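Local coordinates for protein beta-galactoside alpha-2,6-sialyltransferase (Photobacterium sp., PDB 2Z4T) that transfers sialic acid from its CMP-activated donor to the galactose of acceptors such as lactose, forming an alpha-2,6 linkage, at residues N31-D36 against T109-A114; S116-V121 against E140-A145; K186-K191 against N217-V222; N195-S200 against T223-D228. All coordinates share one frame; numbering follows the deposited sequence. Where two conformers were deposited one is given.

In the fold
Strand 103-122 runs through the story: its first part pairs with strand 26-35 in contact 1, in the N-terminal beta-sandwich, and its second enters the catalytic GT-B domain in contact 2, centred about 15 Å further on. T144 of contact 2 packs against I34, I35 and V113 of contact 1, at the domain junction. Contact 4 adds the next strands of the same sheet, centred about 10 Å from contact 2; contact 3, about 14 Å from contact 4, packs helix 178-190, which leads into one strand, on the loop leading into the other. Contact 4 nears the active site: the S200 side chain lies about 6 Å from that of D122, which can bind magnesium, and about 10 Å from the bound galactose.

Contact 1 (N31-D36 against T109-A114); sequences NKTIID and TLNVVA
N31 and N111 interlock at one end of this strand pair: the N111 amide reaches across, and its ND2 donates 2.7 Å to OD1 of N31 and, less tightly, 3.2 Å to OG1 of T33. The two amide planes are 34° apart. N31 CG lies anti to the backbone N (chi1 -158°), beside T109, and its ND2 rests on T109 CB. Further along the same face, T33 CG2 presses against the two methyls of V113, 3.8 Å from CG2. The other face is greasy. There I34 is the bump: its CD1 settles on L110 CD1 (3.8 Å), while its CG1 meets V112 CG2 at 3.9 Å, filling the dip between these two residues. L110 in turn spreads its fork, with CD2 against K32 CB. V40 and L42 of strand 39-42 pack against this side, and F92 of the neighbouring strand 88-98 touches L110. Backbone bonds hold the register, with N111 N to K32 O at 2.7 Å and V113 N to I34 O at 2.8 Å. Parallel pairing of the first strand of the domain with its last, as here, is the A'-to-G arrangement familiar from immunoglobulin-like beta-sandwiches.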
loop_
_atom_site.group_PDB
_atom_site.type_symbol
_atom_site.label_atom_id
_atom_site.label_comp_id
_atom_site.label_asym_id
_atom_site.label_seq_id
_atom_site.Cartn_x
_atom_site.Cartn_y
_atom_site.Cartn_z
ATOM N N ASN A 31 -16.637 11.359 25.007
ATOM C CA ASN A 31 -15.798 12.092 24.085
ATOM C C ASN A 31 -15.962 11.481 22.698
ATOM O O ASN A 31 -15.930 10.258 22.564
ATOM C CB ASN A 31 -14.341 12.035 24.539
ATOM C CG ASN A 31 -13.500 13.182 23.956
ATOM O OD1 ASN A 31 -13.200 13.222 22.741
ATOM N ND2 ASN A 31 -13.112 14.130 24.825
ATOM N N LYS A 32 -16.182 12.314 21.679
ATOM C CA LYS A 32 -16.392 11.848 20.309
ATOM C C LYS A 32 -15.768 12.778 19.285
ATOM O O LYS A 32 -15.606 13.974 19.545
ATOM C CB LYS A 32 -17.879 11.762 20.003
ATOM C CG LYS A 32 -18.462 10.384 20.062
ATOM C CD LYS A 32 -19.754 10.314 19.249
ATOM C CE LYS A 32 -19.472 10.140 17.761
ATOM N NZ LYS A 32 -20.687 9.798 16.987
ATOM N N THR A 33 -15.455 12.224 18.120
ATOM C CA THR A 33 -15.031 12.955 16.941
ATOM C C THR A 33 -15.828 12.354 15.794
ATOM O O THR A 33 -16.068 11.160 15.840
ATOM C CB THR A 33 -13.535 12.538 16.633
ATOM O OG1 THR A 33 -12.698 12.749 17.777
ATOM C CG2 THR A 33 -12.940 13.294 15.443
ATOM N N ILE A 34 -16.272 13.011 14.732
ATOM C CA ILE A 34 -17.285 14.027 14.399
ATOM C C ILE A 34 -16.796 15.049 13.408
ATOM O O ILE A 34 -15.867 15.810 13.663
ATOM C CB ILE A 34 -18.554 14.321 15.286
ATOM C CG1 ILE A 34 -18.556 15.736 15.881
ATOM C CG2 ILE A 34 -18.896 13.155 16.204
ATOM C CD1 ILE A 34 -19.908 16.179 16.379
ATOM N N ILE A 35 -17.387 14.956 12.223
ATOM C CA ILE A 35 -17.101 15.869 11.131
ATOM C C ILE A 35 -18.225 16.872 10.951
ATOM O O ILE A 35 -19.342 16.644 11.415
ATOM C CB ILE A 35 -16.875 15.125 9.810
ATOM C CG1 ILE A 35 -18.159 14.404 9.367
ATOM C CG2 ILE A 35 -15.726 14.163 9.951
ATOM C CD1 ILE A 35 -18.150 13.920 7.920
ATOM N N ASP A 36 -17.916 17.978 10.269
ATOM C CA ASP A 36 -18.879 19.030 9.980
ATOM C C ASP A 36 -20.192 18.433 9.498
ATOM O O ASP A 36 -20.198 17.578 8.617
ATOM C CB ASP A 36 -18.320 19.994 8.924
ATOM C CG ASP A 36 -17.072 20.744 9.403
ATOM O OD1 ASP A 36 -16.845 21.879 8.920
ATOM O OD2 ASP A 36 -16.321 20.205 10.261
ATOM N N THR A 109 -17.909 15.849 25.193
ATOM C CA THR A 109 -17.019 16.620 24.342
ATOM C C THR A 109 -17.112 16.122 22.912
ATOM O O THR A 109 -16.908 14.946 22.642
ATOM C CB THR A 109 -15.564 16.535 24.821
ATOM O OG1 THR A 109 -15.466 17.160 26.093
ATOM C CG2 THR A 109 -14.651 17.295 23.896
ATOM N N LEU A 110 -17.432 17.026 21.998
ATOM C CA LEU A 110 -17.439 16.706 20.585
ATOM C C LEU A 110 -16.275 17.439 19.922
ATOM O O LEU A 110 -16.234 18.679 19.898
ATOM C CB LEU A 110 -18.789 17.063 19.943
ATOM C CG LEU A 110 -20.044 16.440 20.586
ATOM C CD1 LEU A 110 -21.317 16.820 19.843
ATOM C CD2 LEU A 110 -19.960 14.930 20.658
ATOM N N ASN A 111 -15.311 16.655 19.431
ATOM C CA ASN A 111 -14.235 17.162 18.596
ATOM C C ASN A 111 -14.754 17.174 17.165
ATOM O O ASN A 111 -14.921 16.099 16.538
ATOM C CB ASN A 111 -12.980 16.272 18.706
ATOM C CG ASN A 111 -12.695 15.820 20.154
ATOM O OD1 ASN A 111 -12.372 16.645 21.024
ATOM N ND2 ASN A 111 -12.819 14.501 20.415
ATOM N N VAL A 112 -15.048 18.372 16.668
ATOM C CA VAL A 112 -15.489 18.552 15.285
ATOM C C VAL A 112 -14.279 18.809 14.372
ATOM O O VAL A 112 -13.505 19.751 14.588
ATOM C CB VAL A 112 -16.554 19.688 15.110
ATOM C CG1 VAL A 112 -17.072 19.691 13.671
ATOM C CG2 VAL A 112 -17.735 19.523 16.096
ATOM N N VAL A 113 -14.117 17.955 13.364
ATOM C CA VAL A 113 -12.929 18.009 12.497
ATOM C C VAL A 113 -13.398 18.029 11.050
ATOM O O VAL A 113 -14.511 17.558 10.756
ATOM C CB VAL A 113 -11.990 16.797 12.739
ATOM C CG1 VAL A 113 -11.560 16.712 14.241
ATOM C CG2 VAL A 113 -12.672 15.486 12.299
ATOM N N ALA A 114 -12.580 18.578 10.155
ATOM C CA ALA A 114 -12.918 18.580 8.729
ATOM C C ALA A 114 -13.238 17.168 8.207
ATOM O O ALA A 114 -12.557 16.198 8.571
ATOM C CB ALA A 114 -11.794 19.192 7.917
#

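Contact 2 (S116-V121 against E140-A145); sequences SLEVYV and EENPTA
OE2 of E118, on the carboxylate whose OE1 comes within 4.2 Å of A145 CB, is gripped by two groups: the hydroxyl of Y120 donates to it at 2.6 Å, from well above the carboxylate plane, and R147 of the next strand forms a salt bridge through NE. OE1 has its own partner in S138 of helix 126-141, so this buried acid is well satisfied, and the arginine would help keep it ionised. The chain of E118 runs extended beyond CG to reach these groups. At the start of the strand, S116 sets its OG between the backbone N and the carbonyl carbon (chi1 72°), against the backbone of A145: OG is 3.1 Å from CA. Two waters fill in beside it. One joins S116 OG to T144 OG1, 2.8 Å from each; the other accepts from S116 N and donates to T144 O at 2.7 Å. A type I turn from N142 to A145, closed by A145 N to N142 O, takes the chain out of the helix. This is the return end of a beta-alpha-beta crossover, strand 103-122 through helix 126-141 to strand 146-151, in a Rossmann-like domain of the GT-B fold.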
loop_
_atom_site.group_PDB
_atom_site.type_symbol
_atom_site.label_atom_id
_atom_site.label_comp_id
_atom_site.label_asym_id
_atom_site.label_seq_id
_atom_site.Cartn_x
_atom_site.Cartn_y
_atom_site.Cartn_z
ATOM N N SER A 116 -12.836 14.249 5.768
ATOM C CA SER A 116 -11.605 13.883 5.084
ATOM C C SER A 116 -11.754 12.622 4.232
ATOM O O SER A 116 -12.577 11.728 4.494
ATOM C CB SER A 116 -10.461 13.728 6.078
ATOM O OG SER A 116 -10.650 12.552 6.843
ATOM N N LEU A 117 -10.944 12.578 3.192
ATOM C CA LEU A 117 -10.954 11.484 2.256
ATOM C C LEU A 117 -9.505 11.035 2.038
ATOM O O LEU A 117 -8.544 11.855 2.049
ATOM C CB LEU A 117 -11.610 11.942 0.957
ATOM C CG LEU A 117 -11.989 10.901 -0.090
ATOM C CD1 LEU A 117 -12.971 9.896 0.482
ATOM C CD2 LEU A 117 -12.571 11.572 -1.326
ATOM N N GLU A 118 -9.357 9.715 1.911
ATOM C CA GLU A 118 -8.091 9.093 1.569
ATOM C C GLU A 118 -8.358 8.163 0.410
ATOM O O GLU A 118 -9.212 7.284 0.522
ATOM C CB GLU A 118 -7.567 8.285 2.735
ATOM C CG GLU A 118 -7.028 9.108 3.876
ATOM C CD GLU A 118 -6.677 8.238 5.072
ATOM O OE1 GLU A 118 -6.135 8.781 6.056
ATOM O OE2 GLU A 118 -6.963 7.016 5.023
ATOM N N VAL A 119 -7.647 8.386 -0.702
ATOM C CA VAL A 119 -7.804 7.594 -1.919
ATOM C C VAL A 119 -6.509 6.813 -2.212
ATOM O O VAL A 119 -5.411 7.379 -2.180
ATOM C CB VAL A 119 -8.180 8.496 -3.104
ATOM C CG1 VAL A 119 -8.416 7.675 -4.359
ATOM C CG2 VAL A 119 -9.427 9.345 -2.790
ATOM N N TYR A 120 -6.636 5.516 -2.487
ATOM C CA TYR A 120 -5.482 4.655 -2.732
ATOM C C TYR A 120 -5.678 3.824 -3.991
ATOM O O TYR A 120 -6.648 3.061 -4.085
ATOM C CB TYR A 120 -5.281 3.679 -1.574
ATOM C CG TYR A 120 -5.247 4.269 -0.170
ATOM C CD1 TYR A 120 -4.033 4.495 0.468
ATOM C CD2 TYR A 120 -6.430 4.544 0.527
ATOM C CE1 TYR A 120 -3.970 5.011 1.757
ATOM C CE2 TYR A 120 -6.391 5.056 1.826
ATOM C CZ TYR A 120 -5.144 5.283 2.435
ATOM O OH TYR A 120 -5.061 5.776 3.707
ATOM N N VAL A 121 -4.761 3.958 -4.952
ATOM C CA VAL A 121 -4.917 3.295 -6.235
ATOM C C VAL A 121 -3.645 2.547 -6.630
ATOM O O VAL A 121 -2.531 3.124 -6.671
ATOM C CB VAL A 121 -5.300 4.296 -7.361
ATOM C CG1 VAL A 121 -5.665 3.562 -8.660
ATOM C CG2 VAL A 121 -6.465 5.214 -6.930
ATOM N N GLU A 140 -6.690 4.136 13.081
ATOM C CA GLU A 140 -6.464 4.602 14.440
ATOM C C GLU A 140 -6.291 6.126 14.588
ATOM O O GLU A 140 -6.919 6.732 15.450
ATOM C CB GLU A 140 -5.262 3.917 15.058
ATOM C CG GLU A 140 -4.837 4.610 16.325
ATOM C CD GLU A 140 -3.675 3.945 16.985
ATOM O OE1 GLU A 140 -3.407 2.758 16.677
ATOM O OE2 GLU A 140 -3.028 4.615 17.826
ATOM N N GLU A 141 -5.417 6.722 13.781
ATOM C CA GLU A 141 -5.088 8.146 13.885
ATOM C C GLU A 141 -6.210 9.045 13.402
ATOM O O GLU A 141 -6.396 10.125 13.948
ATOM C CB GLU A 141 -3.822 8.482 13.097
ATOM C CG GLU A 141 -2.566 7.865 13.669
ATOM C CD GLU A 141 -1.310 8.303 12.941
ATOM O OE1 GLU A 141 -1.422 8.806 11.787
ATOM O OE2 GLU A 141 -0.209 8.135 13.538
ATOM N N ASN A 142 -6.945 8.597 12.379
ATOM C CA ASN A 142 -8.007 9.397 11.758
ATOM C C ASN A 142 -9.284 8.603 11.584
ATOM O O ASN A 142 -9.666 8.277 10.460
ATOM C CB ASN A 142 -7.542 9.936 10.399
ATOM C CG ASN A 142 -6.205 10.636 10.480
ATOM O OD1 ASN A 142 -5.185 10.104 10.046
ATOM N ND2 ASN A 142 -6.197 11.827 11.058
ATOM N N PRO A 143 -9.955 8.289 12.701
ATOM C CA PRO A 143 -11.189 7.485 12.679
ATOM C C PRO A 143 -12.292 7.988 11.738
ATOM O O PRO A 143 -13.080 7.181 11.246
ATOM C CB PRO A 143 -11.684 7.540 14.133
ATOM C CG PRO A 143 -10.874 8.685 14.792
ATOM C CD PRO A 143 -9.570 8.680 14.071
ATOM N N THR A 144 -12.361 9.288 11.481
ATOM C CA THR A 144 -13.482 9.816 10.701
ATOM C C THR A 144 -13.159 9.957 9.219
ATOM O O THR A 144 -14.025 10.362 8.435
ATOM C CB THR A 144 -13.974 11.188 11.203
ATOM O OG1 THR A 144 -12.945 12.158 11.016
ATOM C CG2 THR A 144 -14.404 11.150 12.672
ATOM N N ALA A 145 -11.924 9.643 8.828
ATOM C CA ALA A 145 -11.585 9.613 7.398
ATOM C C ALA A 145 -12.358 8.520 6.675
ATOM O O ALA A 145 -12.562 7.430 7.227
ATOM C CB ALA A 145 -10.076 9.425 7.191
HETATM O O HOH W 1 -12.623 13.410 8.576
HETATM O O HOH W 2 -14.578 12.174 6.460
#

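Contact 3 (K186-K191 against N217-V222); sequences KQAQTK and NSFNNV
A188 and F219 meet in a small apolar contact at the protein surface, where the last turn of helix 178-190 packs against the loop between helix 205-216 and strand 222-230. The methyl of A188 sits squarely over the ring: CB is 3.7 Å from the ring centroid and only 9° off the normal, a clear CH-pi contact. All six ring carbons lie at nearly the same distance from that one carbon. With its CG anti to its own carbonyl carbon (chi1 -76°), F219 brings that atom within 3.7 Å of A188 CB. Q189 reaches the same ring obliquely, CG to CE2 3.9 Å, with its amide plane turned 69° from the ring. On another flank, V222 CG1 touches A188 CB at 3.8 Å, and L216 of helix 205-216 touches both A188 and V222, so the alanine methyl is buried among three apolar neighbours. The setting is the alpha/beta layering of a Rossmann-like domain: helix 178-190 delivers strand 194-201, the loop delivers strand 222-230, and these two strands are parallel neighbours in the sheet. A type I turn from F219 to V222 redirects the loop, with V222 N bonded to F219 O at 3.1 Å. The side chain of N221, inside that turn, heads toward the end of the helix, near the carbonyls of A188 and K191. Its backbone is hydrogen-bonded to that of L194, at the start of the adjoining strand. K191 N, bonded to Q187 O at 2.9 Å, closes the helix just where the chain leaves helical geometry.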
loop_
_atom_site.group_PDB
_atom_site.type_symbol
_atom_site.label_atom_id
_atom_site.label_comp_id
_atom_site.label_asym_id
_atom_site.label_seq_id
_atom_site.Cartn_x
_atom_site.Cartn_y
_atom_site.Cartn_z
ATOM N N LYS A 186 -18.593 13.832 -5.964
ATOM C CA LYS A 186 -19.761 13.945 -5.104
ATOM C C LYS A 186 -19.363 14.397 -3.699
ATOM O O LYS A 186 -20.042 15.239 -3.119
ATOM C CB LYS A 186 -20.578 12.648 -5.105
ATOM C CG LYS A 186 -21.156 12.320 -6.487
ATOM C CD LYS A 186 -21.973 11.037 -6.510
ATOM C CE LYS A 186 -22.260 10.615 -7.947
ATOM N NZ LYS A 186 -23.497 9.805 -8.074
ATOM N N GLN A 187 -18.258 13.880 -3.167
ATOM C CA GLN A 187 -17.793 14.342 -1.854
ATOM C C GLN A 187 -17.432 15.837 -1.865
ATOM O O GLN A 187 -17.736 16.556 -0.911
ATOM C CB GLN A 187 -16.606 13.523 -1.310
ATOM C CG GLN A 187 -16.873 12.035 -1.101
ATOM C CD GLN A 187 -18.101 11.765 -0.220
ATOM O OE1 GLN A 187 -19.081 11.153 -0.667
ATOM N NE2 GLN A 187 -18.050 12.219 1.026
ATOM N N ALA A 188 -16.795 16.286 -2.947
ATOM C CA ALA A 188 -16.379 17.677 -3.105
ATOM C C ALA A 188 -17.594 18.589 -3.190
ATOM O O ALA A 188 -17.553 19.730 -2.718
ATOM C CB ALA A 188 -15.525 17.836 -4.346
ATOM N N GLN A 189 -18.664 18.083 -3.805
ATOM C CA GLN A 189 -19.889 18.842 -3.989
ATOM C C GLN A 189 -20.701 18.928 -2.712
ATOM O O GLN A 189 -21.479 19.848 -2.525
ATOM C CB GLN A 189 -20.754 18.186 -5.059
ATOM C CG GLN A 189 -20.478 18.668 -6.461
ATOM C CD GLN A 189 -20.973 17.701 -7.514
ATOM O OE1 GLN A 189 -20.828 17.951 -8.704
ATOM N NE2 GLN A 189 -21.547 16.581 -7.081
ATOM N N THR A 190 -20.480 17.968 -1.832
ATOM C CA THR A 190 -21.394 17.659 -0.748
ATOM C C THR A 190 -20.832 18.052 0.620
ATOM O O THR A 190 -21.583 18.367 1.529
ATOM C CB THR A 190 -21.759 16.143 -0.848
ATOM O OG1 THR A 190 -22.893 16.005 -1.715
ATOM C CG2 THR A 190 -22.043 15.475 0.501
ATOM N N LYS A 191 -19.516 18.047 0.758
ATOM C CA LYS A 191 -18.884 18.388 2.021
ATOM C C LYS A 191 -18.497 19.863 2.053
ATOM O O LYS A 191 -17.994 20.415 1.058
ATOM C CB LYS A 191 -17.669 17.490 2.252
ATOM C CG LYS A 191 -18.040 16.011 2.412
ATOM C CD LYS A 191 -19.041 15.854 3.537
ATOM C CE LYS A 191 -19.020 14.459 4.118
ATOM N NZ LYS A 191 -19.701 13.523 3.202
ATOM N N ASN A 217 -9.446 20.197 -8.882
ATOM C CA ASN A 217 -8.829 21.487 -9.128
ATOM C C ASN A 217 -9.801 22.671 -9.100
ATOM O O ASN A 217 -9.440 23.747 -8.632
ATOM C CB ASN A 217 -8.071 21.484 -10.457
ATOM C CG ASN A 217 -7.130 22.671 -10.582
ATOM O OD1 ASN A 217 -6.159 22.795 -9.818
ATOM N ND2 ASN A 217 -7.430 23.569 -11.526
ATOM N N SER A 218 -11.019 22.480 -9.597
ATOM C CA SER A 218 -11.994 23.567 -9.625
ATOM C C SER A 218 -12.770 23.747 -8.309
ATOM O O SER A 218 -13.577 24.682 -8.184
ATOM C CB SER A 218 -12.958 23.403 -10.817
ATOM O OG SER A 218 -13.571 22.121 -10.791
ATOM N N PHE A 219 -12.521 22.871 -7.335
ATOM C CA PHE A 219 -13.226 22.908 -6.041
ATOM C C PHE A 219 -12.454 23.605 -4.913
ATOM O O PHE A 219 -11.550 23.018 -4.320
ATOM C CB PHE A 219 -13.560 21.491 -5.594
ATOM C CG PHE A 219 -14.696 20.898 -6.316
ATOM C CD1 PHE A 219 -14.475 20.037 -7.386
ATOM C CD2 PHE A 219 -15.996 21.201 -5.943
ATOM C CE1 PHE A 219 -15.537 19.465 -8.078
ATOM C CE2 PHE A 219 -17.072 20.635 -6.635
ATOM C CZ PHE A 219 -16.834 19.762 -7.710
ATOM N N ASN A 220 -12.843 24.830 -4.583
ATOM C CA ASN A 220 -12.076 25.635 -3.627
ATOM C C ASN A 220 -12.198 25.194 -2.188
ATOM O O ASN A 220 -11.387 25.566 -1.341
ATOM C CB ASN A 220 -12.423 27.118 -3.767
ATOM C CG ASN A 220 -11.744 27.747 -4.963
ATOM O OD1 ASN A 220 -10.688 27.278 -5.407
ATOM N ND2 ASN A 220 -12.342 28.803 -5.499
ATOM N N ASN A 221 -13.213 24.389 -1.921
ATOM C CA ASN A 221 -13.420 23.854 -0.595
ATOM C C ASN A 221 -12.597 22.597 -0.320
ATOM O O ASN A 221 -12.580 22.109 0.813
ATOM C CB ASN A 221 -14.898 23.551 -0.395
ATOM C CG ASN A 221 -15.400 22.456 -1.325
ATOM O OD1 ASN A 221 -16.098 21.534 -0.881
ATOM N ND2 ASN A 221 -15.039 22.539 -2.610
ATOM N N VAL A 222 -11.930 22.059 -1.344
ATOM C CA VAL A 222 -11.089 20.873 -1.121
ATOM C C VAL A 222 -9.586 21.139 -1.058
ATOM O O VAL A 222 -9.030 21.861 -1.875
ATOM C CB VAL A 222 -11.524 19.583 -1.932
ATOM C CG1 VAL A 222 -12.766 19.814 -2.717
ATOM C CG2 VAL A 222 -10.415 19.040 -2.798
#

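Contact 4 (N195-S200 against T223-D228); sequences NVKLSS and TVTNID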
loop_
_atom_site.group_PDB
_atom_site.type_symbol
_atom_site.label_atom_id
_atom_site.label_comp_id
_atom_site.label_asym_id
_atom_site.label_seq_id
_atom_site.Cartn_x
_atom_site.Cartn_y
_atom_site.Cartn_z
ATOM N N ASN A 195 -10.633 17.655 3.344
ATOM C CA ASN A 195 -9.238 17.256 3.223
ATOM C C ASN A 195 -9.132 15.961 2.419
ATOM O O ASN A 195 -9.820 14.978 2.722
ATOM C CB ASN A 195 -8.577 17.098 4.598
ATOM C CG ASN A 195 -8.338 18.435 5.289
ATOM O OD1 ASN A 195 -8.213 19.486 4.644
ATOM N ND2 ASN A 195 -8.277 18.401 6.610
ATOM N N VAL A 196 -8.298 15.980 1.381
ATOM C CA VAL A 196 -8.041 14.782 0.565
ATOM C C VAL A 196 -6.569 14.360 0.620
ATOM O O VAL A 196 -5.661 15.179 0.420
ATOM C CB VAL A 196 -8.462 14.978 -0.915
ATOM C CG1 VAL A 196 -8.119 13.753 -1.741
ATOM C CG2 VAL A 196 -9.940 15.281 -1.016
ATOM N N LYS A 197 -6.339 13.090 0.930
ATOM C CA LYS A 197 -5.039 12.455 0.684
ATOM C C LYS A 197 -5.136 11.519 -0.525
ATOM O O LYS A 197 -6.151 10.839 -0.715
ATOM C CB LYS A 197 -4.604 11.668 1.894
ATOM C CG LYS A 197 -4.003 12.511 2.980
ATOM C CD LYS A 197 -4.005 11.720 4.273
ATOM C CE LYS A 197 -2.694 11.868 5.057
ATOM N NZ LYS A 197 -1.716 10.773 4.753
ATOM N N LEU A 198 -4.094 11.500 -1.346
ATOM C CA LEU A 198 -4.072 10.632 -2.509
ATOM C C LEU A 198 -2.830 9.769 -2.468
ATOM O O LEU A 198 -1.756 10.214 -2.016
ATOM C CB LEU A 198 -4.107 11.428 -3.820
ATOM C CG LEU A 198 -5.298 12.353 -4.104
ATOM C CD1 LEU A 198 -5.044 13.147 -5.369
ATOM C CD2 LEU A 198 -6.639 11.602 -4.201
ATOM N N SER A 199 -2.980 8.533 -2.940
ATOM C CA SER A 199 -1.888 7.595 -2.952
ATOM C C SER A 199 -1.908 6.758 -4.225
ATOM O O SER A 199 -2.946 6.212 -4.612
ATOM C CB SER A 199 -1.939 6.678 -1.721
ATOM O OG SER A 199 -0.768 5.868 -1.656
ATOM N N SER A 200 -0.748 6.636 -4.858
ATOM C CA SER A 200 -0.650 5.860 -6.073
ATOM C C SER A 200 0.673 5.149 -6.242
ATOM O O SER A 200 1.713 5.607 -5.743
ATOM C CB SER A 200 -0.876 6.737 -7.303
ATOM O OG SER A 200 -0.628 5.995 -8.490
ATOM N N THR A 223 -8.945 20.589 -0.040
ATOM C CA THR A 223 -7.520 20.723 0.085
ATOM C C THR A 223 -6.865 19.346 -0.052
ATOM O O THR A 223 -7.147 18.419 0.706
ATOM C CB THR A 223 -7.142 21.405 1.398
ATOM O OG1 THR A 223 -7.858 22.640 1.474
ATOM C CG2 THR A 223 -5.632 21.698 1.452
ATOM N N VAL A 224 -6.015 19.225 -1.065
ATOM C CA VAL A 224 -5.216 18.040 -1.248
ATOM C C VAL A 224 -4.048 18.163 -0.287
ATOM O O VAL A 224 -3.092 18.870 -0.566
ATOM C CB VAL A 224 -4.749 17.901 -2.711
ATOM C CG1 VAL A 224 -4.023 16.565 -2.927
ATOM C CG2 VAL A 224 -5.952 18.031 -3.660
ATOM N N THR A 225 -4.129 17.488 0.854
ATOM C CA THR A 225 -3.117 17.690 1.881
ATOM C C THR A 225 -1.828 16.915 1.632
ATOM O O THR A 225 -0.772 17.319 2.118
ATOM C CB THR A 225 -3.646 17.414 3.307
ATOM O OG1 THR A 225 -3.925 16.015 3.468
ATOM C CG2 THR A 225 -4.899 18.246 3.581
ATOM N N ASN A 226 -1.910 15.827 0.860
ATOM C CA ASN A 226 -0.739 14.974 0.571
ATOM C C ASN A 226 -0.975 14.018 -0.595
ATOM O O ASN A 226 -2.088 13.485 -0.779
ATOM C CB ASN A 226 -0.304 14.157 1.814
ATOM C CG ASN A 226 0.949 13.306 1.556
ATOM O OD1 ASN A 226 2.071 13.834 1.491
ATOM N ND2 ASN A 226 0.762 11.987 1.395
ATOM N N ILE A 227 0.086 13.806 -1.372
ATOM C CA ILE A 227 0.133 12.725 -2.347
ATOM C C ILE A 227 1.300 11.815 -1.999
ATOM O O ILE A 227 2.449 12.259 -1.908
ATOM C CB ILE A 227 0.257 13.237 -3.806
ATOM C CG1 ILE A 227 -0.807 14.314 -4.086
ATOM C CG2 ILE A 227 0.166 12.073 -4.779
ATOM C CD1 ILE A 227 -0.776 14.886 -5.477
ATOM N N ASP A 228 0.984 10.541 -1.772
ATOM C CA ASP A 228 1.988 9.500 -1.540
ATOM C C ASP A 228 2.245 8.736 -2.821
ATOM O O ASP A 228 1.304 8.311 -3.500
ATOM C CB ASP A 228 1.497 8.511 -0.489
ATOM C CG ASP A 228 1.715 8.998 0.926
ATOM O OD1 ASP A 228 2.662 9.791 1.150
ATOM O OD2 ASP A 228 0.935 8.558 1.825
HETATM O O HOH W 3 -1.495 10.593 0.796
HETATM O O HOH W 4 -0.859 5.985 1.141
#
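V196 and T223 begin the pairing, V196 N giving a nearly straight bond to T223 O (2.8 Å, 175°). V196 O takes T225 N in return; L198 bonds through N to N226 O and through O to D228 N, and S200 N to D228 O ends the pairing. Midway, strand 222-230 carries one residue too many: V196 faces V224 but L198 faces I227, and T225, with near-helical backbone angles, is the extra residue of a beta bulge. Its OG1 lies 3.5 Å from K197 CG, and the T225 side chain crosses that of N195 at about a right angle, its CG2 3.7 Å from N195 OD1. On this polar face N226 ND2 donates to D228 OD1 at 2.9 Å from above the carboxylate, and a water that accepts from S199 OG donates to D228 OD2 at 3.2 Å. K197 NZ stays 4.5 Å from D228 OD2, too far for a salt bridge. S199 OG is also held by Q131 of helix 126-141, and S200 OG by N208. On the opposite face L198 and I227 pack under helix 205-216, on L213 and L209, completing a beta-alpha-beta unit of the Rossmann-like domain; strand 103-122 flanks 194-201 and strand 288-292 flanks 222-230.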